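Local coordinates for sister chromatid cohesion protein (Chaetomium thermophilum, PDB 5T8V), which probably acts in loading cohesin onto chromatin, seen here as its C-terminal HEAT-repeat fragment, at residues 944-949 / 994-999. Sequence-based numbering, arbitrary orientation.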
ATOM      1  N   ARG A 944       6.464 -69.062  15.477  1.00 59.69           N
ATOM      2  CA  ARG A 944       5.403 -69.662  16.276  1.00 61.88           C
ATOM      3  C   ARG A 944       4.119 -68.855  16.167  1.00 59.05           C
ATOM      4  O   ARG A 944       3.025 -69.422  16.058  1.00 58.66           O
ATOM      5  CB  ARG A 944       5.855 -69.768  17.733  1.00 65.31           C
ATOM      6  CG  ARG A 944       4.857 -70.440  18.666  1.00 69.23           C
ATOM      7  CD  ARG A 944       5.362 -70.440  20.103  1.00 72.95           C
ATOM      8  NE  ARG A 944       5.566 -69.084  20.610  1.00 73.98           N
ATOM      9  CZ  ARG A 944       6.075 -68.795  21.803  1.00 75.70           C
ATOM     10  NH1 ARG A 944       6.443 -69.766  22.628  1.00 78.86           N
ATOM     11  NH2 ARG A 944       6.219 -67.529  22.172  1.00 74.92           N
ATOM     12  N   LEU A 945       4.230 -67.525  16.191  1.00 50.86           N
ATOM     13  CA  LEU A 945       3.052 -66.680  16.026  1.00 49.71           C
ATOM     14  C   LEU A 945       2.386 -66.926  14.676  1.00 49.70           C
ATOM     15  O   LEU A 945       1.170 -67.153  14.596  1.00 48.83           O
ATOM     16  CB  LEU A 945       3.454 -65.214  16.180  1.00 48.02           C
ATOM     17  CG  LEU A 945       2.375 -64.155  15.961  1.00 46.88           C
ATOM     18  CD1 LEU A 945       1.178 -64.397  16.867  1.00 47.42           C
ATOM     19  CD2 LEU A 945       2.969 -62.777  16.201  1.00 46.08           C
ATOM     20  N   VAL A 946       3.176 -66.897  13.600  1.00 42.08           N
ATOM     21  CA  VAL A 946       2.634 -67.114  12.259  1.00 41.62           C
ATOM     22  C   VAL A 946       1.972 -68.484  12.172  1.00 42.73           C
ATOM     23  O   VAL A 946       0.852 -68.623  11.663  1.00 42.33           O
ATOM     24  CB  VAL A 946       3.746 -66.958  11.205  1.00 41.73           C
ATOM     25  CG1 VAL A 946       3.199 -67.179   9.797  1.00 41.53           C
ATOM     26  CG2 VAL A 946       4.401 -65.583  11.312  1.00 40.82           C
ATOM     27  N   ILE A 947       2.655 -69.517  12.670  1.00 44.33           N
ATOM     28  CA  ILE A 947       2.142 -70.880  12.560  1.00 45.72           C
ATOM     29  C   ILE A 947       0.838 -71.019  13.334  1.00 45.71           C
ATOM     30  O   ILE A 947      -0.134 -71.606  12.846  1.00 45.92           O
ATOM     31  CB  ILE A 947       3.199 -71.890  13.044  1.00 47.77           C
ATOM     32  CG1 ILE A 947       4.398 -71.891  12.088  1.00 48.14           C
ATOM     33  CG2 ILE A 947       2.605 -73.299  13.136  1.00 49.54           C
ATOM     34  CD1 ILE A 947       5.607 -72.645  12.607  1.00 50.22           C
ATOM     35  N   SER A 948       0.798 -70.490  14.558  1.00 45.86           N
ATOM     36  CA  SER A 948      -0.429 -70.563  15.343  1.00 46.13           C
ATOM     37  C   SER A 948      -1.571 -69.845  14.635  1.00 44.64           C
ATOM     38  O   SER A 948      -2.705 -70.336  14.614  1.00 45.08           O
ATOM     39  CB  SER A 948      -0.202 -69.974  16.737  1.00 46.48           C
ATOM     40  OG  SER A 948       0.232 -68.627  16.665  1.00 45.18           O
ATOM     41  N   SER A 949      -1.288 -68.687  14.035  1.00 48.56           N
ATOM     42  CA  SER A 949      -2.329 -67.956  13.319  1.00 48.60           C
ATOM     43  C   SER A 949      -2.855 -68.765  12.137  1.00 50.60           C
ATOM     44  O   SER A 949      -4.070 -68.881  11.940  1.00 51.99           O
ATOM     45  CB  SER A 949      -1.790 -66.604  12.856  1.00 46.85           C
ATOM     46  OG  SER A 949      -1.423 -65.800  13.963  1.00 46.16           O
ATOM     47  N   GLU A 994      12.152 -74.705   7.276  1.00114.75           N
ATOM     48  CA  GLU A 994      11.993 -75.988   7.947  1.00115.30           C
ATOM     49  C   GLU A 994      11.132 -75.902   9.198  1.00111.22           C
ATOM     50  O   GLU A 994      10.442 -76.872   9.528  1.00112.39           O
ATOM     51  CB  GLU A 994      13.364 -76.562   8.319  1.00118.83           C
ATOM     52  CG  GLU A 994      13.463 -78.075   8.173  1.00122.73           C
ATOM     53  CD  GLU A 994      13.313 -78.531   6.733  1.00125.69           C
ATOM     54  OE1 GLU A 994      13.592 -77.726   5.821  1.00126.15           O
ATOM     55  OE2 GLU A 994      12.909 -79.693   6.515  1.00127.47           O
ATOM     56  N   MET A 995      11.152 -74.766   9.899  1.00100.10           N
ATOM     57  CA  MET A 995      10.298 -74.594  11.069  1.00 97.51           C
ATOM     58  C   MET A 995       8.822 -74.717  10.722  1.00 92.81           C
ATOM     59  O   MET A 995       8.015 -75.048  11.598  1.00 91.96           O
ATOM     60  CB  MET A 995      10.571 -73.232  11.716  1.00 97.71           C
ATOM     61  CG  MET A 995       9.642 -72.873  12.875  1.00 97.34           C
ATOM     62  SD  MET A 995       9.726 -74.038  14.252  1.00 99.85           S
ATOM     63  CE  MET A 995       8.456 -73.379  15.331  1.00 97.32           C
ATOM     64  N   PHE A 996       8.450 -74.461   9.467  1.00 65.22           N
ATOM     65  CA  PHE A 996       7.051 -74.509   9.061  1.00 59.84           C
ATOM     66  C   PHE A 996       6.626 -75.880   8.555  1.00 61.31           C
ATOM     67  O   PHE A 996       5.446 -76.232   8.673  1.00 60.18           O
ATOM     68  CB  PHE A 996       6.786 -73.460   7.977  1.00 57.81           C
ATOM     69  CG  PHE A 996       6.681 -72.057   8.506  1.00 55.70           C
ATOM     70  CD1 PHE A 996       7.820 -71.309   8.758  1.00 56.44           C
ATOM     71  CD2 PHE A 996       5.444 -71.485   8.750  1.00 53.23           C
ATOM     72  CE1 PHE A 996       7.725 -70.021   9.245  1.00 54.72           C
ATOM     73  CE2 PHE A 996       5.343 -70.197   9.236  1.00 51.53           C
ATOM     74  CZ  PHE A 996       6.485 -69.464   9.484  1.00 52.26           C
ATOM     75  N   LYS A 997       7.547 -76.667   7.998  1.00 87.84           N
ATOM     76  CA  LYS A 997       7.163 -77.977   7.484  1.00 89.63           C
ATOM     77  C   LYS A 997       6.811 -78.940   8.609  1.00 90.45           C
ATOM     78  O   LYS A 997       6.046 -79.888   8.395  1.00 90.78           O
ATOM     79  CB  LYS A 997       8.281 -78.565   6.623  1.00 92.83           C
ATOM     80  CG  LYS A 997       7.818 -79.732   5.760  1.00 94.58           C
ATOM     81  CD  LYS A 997       8.976 -80.531   5.188  1.00 97.79           C
ATOM     82  CE  LYS A 997       8.467 -81.720   4.385  1.00 98.83           C
ATOM     83  NZ  LYS A 997       9.568 -82.572   3.865  1.00102.44           N
ATOM     84  N   GLU A 998       7.352 -78.719   9.810  1.00 87.97           N
ATOM     85  CA  GLU A 998       7.058 -79.615  10.925  1.00 88.41           C
ATOM     86  C   GLU A 998       5.585 -79.571  11.307  1.00 85.06           C
ATOM     87  O   GLU A 998       5.049 -80.559  11.824  1.00 85.92           O
ATOM     88  CB  GLU A 998       7.927 -79.256  12.133  1.00 89.90           C
ATOM     89  CG  GLU A 998       9.421 -79.188  11.842  1.00 93.46           C
ATOM     90  CD  GLU A 998       9.949 -80.440  11.166  1.00 97.76           C
ATOM     91  OE1 GLU A 998       9.915 -80.504   9.919  1.00 98.94           O
ATOM     92  OE2 GLU A 998      10.391 -81.364  11.882  1.00 99.92           O
ATOM     93  N   HIS A 999       4.915 -78.445  11.062  1.00 77.01           N
ATOM     94  CA  HIS A 999       3.507 -78.285  11.407  1.00 75.70           C
ATOM     95  C   HIS A 999       2.580 -78.404  10.208  1.00 74.95           C
ATOM     96  O   HIS A 999       1.413 -78.772  10.375  1.00 73.85           O
ATOM     97  CB  HIS A 999       3.279 -76.927  12.079  1.00 72.78           C
ATOM     98  CG  HIS A 999       4.174 -76.677  13.253  1.00 73.67           C
ATOM     99  ND1 HIS A 999       5.518 -76.405  13.119  1.00 75.09           N
ATOM    100  CD2 HIS A 999       3.917 -76.662  14.582  1.00 73.91           C
ATOM    101  CE1 HIS A 999       6.051 -76.231  14.315  1.00 75.82           C
ATOM    102  NE2 HIS A 999       5.101 -76.382  15.220  1.00 75.09           N
TER
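Ile947 on helix 940-960 fits between the rings of Phe996 and His999, which sit in the loop joining helix 969-986 to helix 1009-1016. This is packing within the helical HEAT-repeat array, where a connection between helices packs against helix 940-960. The Ile947 side chain branches at CB. CG2 lies over a face of the His999 ring, 4.1 Å from its centroid. CG1, anti to the carbonyl carbon, meets CE2 and CD2 of Phe996. CD1, at the tip, sits over one face of the Phe996 ring, 4.0 Å above the plane and offset toward the rim. Ile947 CD1 also lies 4.0 Å from Met995 CE. An alanine in place of Ile947 would probably leave a gap between the two rings and leave the His999 ring freer to turn. Val946 meets Phe996 differently: its CG1 lies at the ring edge, in plane, 3.7 Å from Phe996 CE2. Val946 also touches Ala983 of helix 969-986, while Phe996 packs on Leu989 and Val1008. Within the loop, His999 ND1 gives a weak hydrogen bond to Met995 O at 3.2 Å, and Ile947 CD1 lies 3.5 Å from that same oxygen.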